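Local coordinates for protein contact-dependent inhibitor I (Escherichia coli NC101, PDB 5I4Q) that probably acts as an immunity protein, binding the toxin domain of contact-dependent inhibitor A and protecting the cell that makes it, at residues L27-I32 with K74-L79; R56-L61 with H82-D87. All blocks are in the same frame, centred on the assembly; numbering follows the deposited sequence.

Interaction 1: residues L27-I32 with K74-L79; sequences LYEECI and KRIQDL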
loop_
_atom_site.group_PDB
_atom_site.type_symbol
_atom_site.label_atom_id
_atom_site.label_comp_id
_atom_site.label_asym_id
_atom_site.label_seq_id
_atom_site.Cartn_x
_atom_site.Cartn_y
_atom_site.Cartn_z
ATOM N N LEU B 27 -2.040 -15.105 8.884
ATOM C CA LEU B 27 -2.647 -15.512 10.159
ATOM C C LEU B 27 -4.165 -15.625 10.083
ATOM O O LEU B 27 -4.720 -16.526 10.651
ATOM C CB LEU B 27 -2.325 -14.550 11.302
ATOM C CG LEU B 27 -0.860 -14.432 11.765
ATOM C CD1 LEU B 27 -0.589 -13.173 12.594
ATOM C CD2 LEU B 27 -0.452 -15.673 12.531
ATOM N N TYR B 28 -4.847 -14.696 9.407
ATOM C CA TYR B 28 -6.303 -14.792 9.290
ATOM C C TYR B 28 -6.615 -16.068 8.529
ATOM O O TYR B 28 -7.441 -16.820 8.931
ATOM C CB TYR B 28 -6.917 -13.572 8.616
ATOM C CG TYR B 28 -7.266 -12.406 9.526
ATOM C CD1 TYR B 28 -6.352 -11.457 9.848
ATOM C CD2 TYR B 28 -8.549 -12.196 9.939
ATOM C CE1 TYR B 28 -6.703 -10.380 10.636
ATOM C CE2 TYR B 28 -8.892 -11.164 10.724
ATOM C CZ TYR B 28 -7.972 -10.261 11.095
ATOM O OH TYR B 28 -8.358 -9.203 11.869
ATOM N N GLU B 29 -5.875 -16.327 7.468
ATOM C CA GLU B 29 -6.099 -17.481 6.615
ATOM C C GLU B 29 -5.955 -18.781 7.395
ATOM O O GLU B 29 -6.797 -19.655 7.303
ATOM C CB GLU B 29 -5.158 -17.462 5.397
ATOM C CG GLU B 29 -5.833 -17.844 4.088
ATOM C CD GLU B 29 -4.890 -17.911 2.894
ATOM O OE1 GLU B 29 -4.349 -19.017 2.655
ATOM O OE2 GLU B 29 -4.726 -16.886 2.190
ATOM N N GLU B 30 -4.916 -18.883 8.192
ATOM C CA GLU B 30 -4.669 -20.074 8.980
ATOM C C GLU B 30 -5.755 -20.268 10.031
ATOM O O GLU B 30 -6.301 -21.349 10.158
ATOM C CB GLU B 30 -3.278 -19.993 9.644
ATOM C CG GLU B 30 -2.107 -20.245 8.674
ATOM C CD GLU B 30 -0.710 -19.805 9.191
ATOM O OE1 GLU B 30 -0.525 -19.609 10.419
ATOM O OE2 GLU B 30 0.219 -19.642 8.351
ATOM N N CYS B 31 -6.060 -19.210 10.776
ATOM C CA CYS B 31 -7.073 -19.244 11.838
ATOM C C CYS B 31 -8.485 -19.655 11.291
ATOM O O CYS B 31 -9.221 -20.448 11.879
ATOM C CB CYS B 31 -7.116 -17.878 12.516
ATOM S SG CYS B 31 -7.580 -17.923 14.252
ATOM N N ILE B 32 -8.818 -19.147 10.123
ATOM C CA ILE B 32 -10.045 -19.500 9.462
ATOM C C ILE B 32 -10.051 -20.959 8.995
ATOM O O ILE B 32 -11.071 -21.600 9.147
ATOM C CB ILE B 32 -10.300 -18.590 8.271
ATOM C CG1 ILE B 32 -10.636 -17.184 8.762
ATOM C CG2 ILE B 32 -11.372 -19.186 7.395
ATOM C CD1 ILE B 32 -10.565 -16.134 7.660
ATOM N N LYS B 74 -7.061 -13.612 -4.107
ATOM C CA LYS B 74 -8.325 -14.240 -4.536
ATOM C C LYS B 74 -8.977 -15.126 -3.485
ATOM O O LYS B 74 -10.180 -15.092 -3.310
ATOM C CB LYS B 74 -8.074 -15.067 -5.805
ATOM C CG LYS B 74 -9.302 -15.730 -6.431
ATOM C CD LYS B 74 -10.152 -14.777 -7.276
ATOM C CE LYS B 74 -11.512 -15.391 -7.649
ATOM N NZ LYS B 74 -11.434 -16.553 -8.585
ATOM N N ARG B 75 -8.181 -15.909 -2.790
ATOM C CA ARG B 75 -8.695 -16.770 -1.758
ATOM C C ARG B 75 -9.472 -16.044 -0.672
ATOM O O ARG B 75 -10.613 -16.428 -0.333
ATOM C CB ARG B 75 -7.560 -17.576 -1.130
ATOM C CG ARG B 75 -7.983 -18.986 -0.781
ATOM C CD ARG B 75 -6.791 -19.862 -0.447
ATOM N NE ARG B 75 -7.290 -21.175 -0.052
ATOM C CZ ARG B 75 -7.178 -21.719 1.154
ATOM N NH1 ARG B 75 -6.533 -21.096 2.135
ATOM N NH2 ARG B 75 -7.699 -22.917 1.372
ATOM N N ILE B 76 -8.825 -15.032 -0.105
ATOM C CA ILE B 76 -9.442 -14.165 0.892
ATOM C C ILE B 76 -10.610 -13.343 0.281
ATOM O O ILE B 76 -11.597 -13.167 0.930
ATOM C CB ILE B 76 -8.399 -13.205 1.470
ATOM C CG1 ILE B 76 -7.280 -13.982 2.173
ATOM C CG2 ILE B 76 -9.030 -12.177 2.400
ATOM C CD1 ILE B 76 -7.680 -14.470 3.551
ATOM N N GLN B 77 -10.506 -12.866 -0.949
ATOM C CA GLN B 77 -11.637 -12.212 -1.620
ATOM C C GLN B 77 -12.860 -13.105 -1.746
ATOM O O GLN B 77 -13.963 -12.681 -1.478
ATOM C CB GLN B 77 -11.283 -11.723 -3.000
ATOM C CG GLN B 77 -11.118 -10.226 -3.122
ATOM C CD GLN B 77 -10.428 -9.840 -4.432
ATOM O OE1 GLN B 77 -9.223 -10.079 -4.615
ATOM N NE2 GLN B 77 -11.179 -9.244 -5.342
ATOM N N ASP B 78 -12.661 -14.343 -2.154
ATOM C CA ASP B 78 -13.736 -15.313 -2.213
ATOM C C ASP B 78 -14.310 -15.583 -0.856
ATOM O O ASP B 78 -15.531 -15.622 -0.710
ATOM C CB ASP B 78 -13.272 -16.624 -2.834
ATOM C CG ASP B 78 -12.991 -16.491 -4.322
ATOM O OD1 ASP B 78 -13.474 -15.522 -4.986
ATOM O OD2 ASP B 78 -12.262 -17.357 -4.837
ATOM N N LEU B 79 -13.456 -15.714 0.138
ATOM C CA LEU B 79 -13.931 -15.870 1.485
ATOM C C LEU B 79 -14.795 -14.699 1.967
ATOM O O LEU B 79 -15.849 -14.917 2.594
ATOM C CB LEU B 79 -12.781 -16.044 2.465
ATOM C CG LEU B 79 -13.375 -16.175 3.877
ATOM C CD1 LEU B 79 -12.823 -17.406 4.575
ATOM C CD2 LEU B 79 -13.263 -14.906 4.721
#
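Arg75 reaches Glu29 with its extended side chain, the two crossing at about a right angle. NH1 of Arg75 donates to OE1 of Glu29 at 3.1 Å, a salt bridge whose hydrogen bond is distinctly bent, at 138°. The donor comes from above the carboxylate plane, 56° out of it, and the carboxylate and guanidinium planes are steeply turned against each other. Trp104, from the C-terminal tail, makes a cation-pi contact with the same guanidinium. One residue on, Ile76 slants across the glutamate chain: its CD1 rests 3.9 Å from CG of Glu29, and its CG1 lies near OE2. The contact joins two helices of an all-helical fold, the long helix 4-40 and the short helix 74-82, whose local axes pass 11.3 Å apart at 56°. A turn further along, Leu79 has CG anti to the backbone N, which carries its methyls across to Ile32. The two side chains meet tip to tip, with CD1 of Leu79 3.6 Å from CG2 of Ile32. Leu54 and Leu61 of helix 44-66 also pack on Ile32, while Trp104 and Pro105 touch Leu79.

Interaction 2: residues R56-L61 with H82-D87; sequences RMQSEL and HLDRDD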
loop_
_atom_site.group_PDB
_atom_site.type_symbol
_atom_site.label_atom_id
_atom_site.label_comp_id
_atom_site.label_asym_id
_atom_site.label_seq_id
_atom_site.Cartn_x
_atom_site.Cartn_y
_atom_site.Cartn_z
ATOM N N ARG B 56 -16.866 -12.942 12.623
ATOM C CA ARG B 56 -16.225 -11.753 13.182
ATOM C C ARG B 56 -14.966 -11.468 12.356
ATOM O O ARG B 56 -14.685 -10.321 12.021
ATOM C CB ARG B 56 -15.862 -11.923 14.634
ATOM C CG ARG B 56 -15.371 -10.646 15.314
ATOM C CD ARG B 56 -14.635 -10.897 16.629
ATOM N NE ARG B 56 -13.249 -11.286 16.408
ATOM C CZ ARG B 56 -12.702 -12.480 16.645
ATOM N NH1 ARG B 56 -11.413 -12.647 16.357
ATOM N NH2 ARG B 56 -13.401 -13.501 17.149
HETATM N N MSE B 57 -14.262 -12.526 11.989
HETATM C CA MSE B 57 -13.074 -12.393 11.164
HETATM C C MSE B 57 -13.398 -11.935 9.769
HETATM O O MSE B 57 -12.689 -11.143 9.239
HETATM C CB MSE B 57 -12.274 -13.707 11.112
HETATM C CG MSE B 57 -11.720 -13.933 12.510
HETATM SE SE MSE B 57 -10.390 -15.415 12.540
HETATM C CE MSE B 57 -10.323 -15.640 14.527
ATOM N N GLN B 58 -14.415 -12.519 9.168
ATOM C CA GLN B 58 -14.858 -12.115 7.876
ATOM C C GLN B 58 -15.200 -10.628 7.917
ATOM O O GLN B 58 -14.880 -9.914 7.004
ATOM C CB GLN B 58 -16.045 -12.968 7.406
ATOM C CG GLN B 58 -16.669 -12.604 6.041
ATOM C CD GLN B 58 -17.477 -11.325 6.013
ATOM O OE1 GLN B 58 -17.939 -10.833 7.039
ATOM N NE2 GLN B 58 -17.645 -10.758 4.829
ATOM N N SER B 59 -15.845 -10.181 8.988
ATOM C CA SER B 59 -16.282 -8.770 9.121
ATOM C C SER B 59 -15.127 -7.850 9.153
ATOM O O SER B 59 -15.184 -6.784 8.546
ATOM C CB SER B 59 -17.159 -8.537 10.333
ATOM O OG SER B 59 -18.358 -9.293 10.161
ATOM N N GLU B 60 -14.050 -8.278 9.782
ATOM C CA GLU B 60 -12.889 -7.460 9.821
ATOM C C GLU B 60 -12.240 -7.429 8.441
ATOM O O GLU B 60 -11.675 -6.407 8.044
ATOM C CB GLU B 60 -11.920 -7.993 10.868
ATOM C CG GLU B 60 -12.444 -7.853 12.279
ATOM C CD GLU B 60 -11.729 -8.749 13.324
ATOM O OE1 GLU B 60 -10.777 -9.476 12.997
ATOM O OE2 GLU B 60 -12.123 -8.695 14.509
ATOM N N LEU B 61 -12.241 -8.588 7.740
ATOM C CA LEU B 61 -11.647 -8.642 6.417
ATOM C C LEU B 61 -12.476 -7.813 5.436
ATOM O O LEU B 61 -11.944 -7.173 4.557
ATOM C CB LEU B 61 -11.495 -10.059 5.938
ATOM C CG LEU B 61 -10.380 -10.818 6.654
ATOM C CD1 LEU B 61 -10.575 -12.288 6.484
ATOM C CD2 LEU B 61 -8.987 -10.491 6.208
ATOM N N HIS B 82 -18.274 -15.126 0.106
ATOM C CA HIS B 82 -19.092 -16.289 0.546
ATOM C C HIS B 82 -19.566 -16.265 1.996
ATOM O O HIS B 82 -20.652 -16.755 2.285
ATOM C CB HIS B 82 -18.327 -17.568 0.322
ATOM C CG HIS B 82 -18.085 -17.871 -1.121
ATOM N ND1 HIS B 82 -19.107 -18.200 -1.985
ATOM C CD2 HIS B 82 -16.941 -17.981 -1.831
ATOM C CE1 HIS B 82 -18.603 -18.446 -3.180
ATOM N NE2 HIS B 82 -17.291 -18.329 -3.110
ATOM N N LEU B 83 -18.771 -15.695 2.901
ATOM C CA LEU B 83 -19.088 -15.696 4.329
ATOM C C LEU B 83 -19.653 -14.398 4.860
ATOM O O LEU B 83 -19.772 -14.222 6.065
ATOM C CB LEU B 83 -17.848 -16.056 5.121
ATOM C CG LEU B 83 -17.392 -17.538 5.065
ATOM C CD1 LEU B 83 -16.454 -17.847 6.224
ATOM C CD2 LEU B 83 -18.518 -18.517 5.148
ATOM N N ASP B 84 -20.017 -13.485 3.982
ATOM C CA ASP B 84 -20.564 -12.197 4.391
ATOM C C ASP B 84 -21.889 -12.331 5.107
ATOM O O ASP B 84 -22.109 -11.747 6.139
ATOM C CB ASP B 84 -20.767 -11.278 3.166
ATOM C CG ASP B 84 -20.965 -9.849 3.569
ATOM O OD1 ASP B 84 -20.007 -9.254 4.105
ATOM O OD2 ASP B 84 -22.072 -9.333 3.471
ATOM N N ARG B 85 -22.774 -13.130 4.553
ATOM C CA ARG B 85 -24.069 -13.311 5.136
ATOM C C ARG B 85 -23.980 -14.261 6.349
ATOM O O ARG B 85 -23.559 -15.395 6.216
ATOM C CB ARG B 85 -24.992 -13.889 4.070
ATOM C CG ARG B 85 -26.423 -14.064 4.576
ATOM C CD ARG B 85 -27.364 -14.659 3.520
ATOM N NE ARG B 85 -28.688 -15.005 4.107
ATOM C CZ ARG B 85 -29.669 -15.584 3.447
ATOM N NH1 ARG B 85 -29.465 -15.972 2.193
ATOM N NH2 ARG B 85 -30.814 -15.850 4.079
ATOM N N ASP B 86 -24.432 -13.770 7.497
ATOM C CA ASP B 86 -24.352 -14.419 8.765
ATOM C C ASP B 86 -25.734 -14.465 9.386
ATOM O O ASP B 86 -26.190 -13.498 9.968
ATOM C CB ASP B 86 -23.373 -13.628 9.654
ATOM C CG ASP B 86 -23.338 -14.104 11.135
ATOM O OD1 ASP B 86 -23.842 -15.208 11.463
ATOM O OD2 ASP B 86 -22.787 -13.343 11.966
ATOM N N ASP B 87 -26.430 -15.591 9.214
ATOM C CA ASP B 87 -27.662 -15.809 9.926
ATOM C C ASP B 87 -27.852 -17.310 10.103
ATOM O O ASP B 87 -27.013 -18.093 9.668
ATOM C CB ASP B 87 -28.853 -15.182 9.149
ATOM C CG ASP B 87 -28.938 -15.685 7.718
ATOM O OD1 ASP B 87 -28.764 -16.916 7.490
ATOM O OD2 ASP B 87 -29.166 -14.857 6.802
HETATM O O HOH W 1 -19.497 -8.726 6.967
HETATM O O HOH W 2 -20.377 -11.639 8.468
#
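Gln58, in mid-helix, comes closest to the other backbone at Leu83, with CA atoms 6.6 Å apart, where the chain leaves helix 74-82 and turns into the loop toward helix 88-99. The glutamine leaves its helix with CG anti to the backbone N and then bends at chi2 (-72°), laying its amide beside the loop backbone. Its CG sits 3.5 Å from the carbonyl O of Leu83 and 3.8 Å from CB of Leu83, and the amide carbon CD packs against CA of Asp84. From there NE2 of Gln58 donates to OD1 of Asp84 at 2.9 Å, and OD1 accepts through its anti lone pair. The bond is bent, 139° at the hydrogen, with OD1 tilted 26° from the amide plane. NE2 also bonds to the carbonyl O of Ile80, within the preceding helix. Two waters lie within hydrogen-bonding distance of OE1 of Gln58, one also near OD1 of Asp84, the other near its backbone O; their protons cannot serve every acceptor in reach. OD2 of Asp84 faces the partner protein, where Arg37 and His85 of the contact-dependent inhibitor A chain bind it. The amide, donating to both Asp84 and Ile80, probably helps to position an aspartate that itself engages the toxin chain, and the arginine beside it would probably favour the charged form.

Overall arrangement
The centres of interactions 1 and 2 lie 11 Å apart, and their segments alternate along the chain: 27-32 on helix 4-40, 56-61 on helix 44-66, then 74-79 and 82-87 on and just after helix 74-82. The two contacts therefore interlock, helix 74-82 crossing helix 4-40 and its following loop meeting helix 44-66. The first segments also touch directly: OH of Tyr28 lies 2.7 Å from OE1 of Glu60, a probable hydrogen bond, and Ile32 packs on Leu61. Both contacts border a second copy of the protein, and both approach the contact-dependent inhibitor A chain, so the helical core lies next to both kinds of subunit interface.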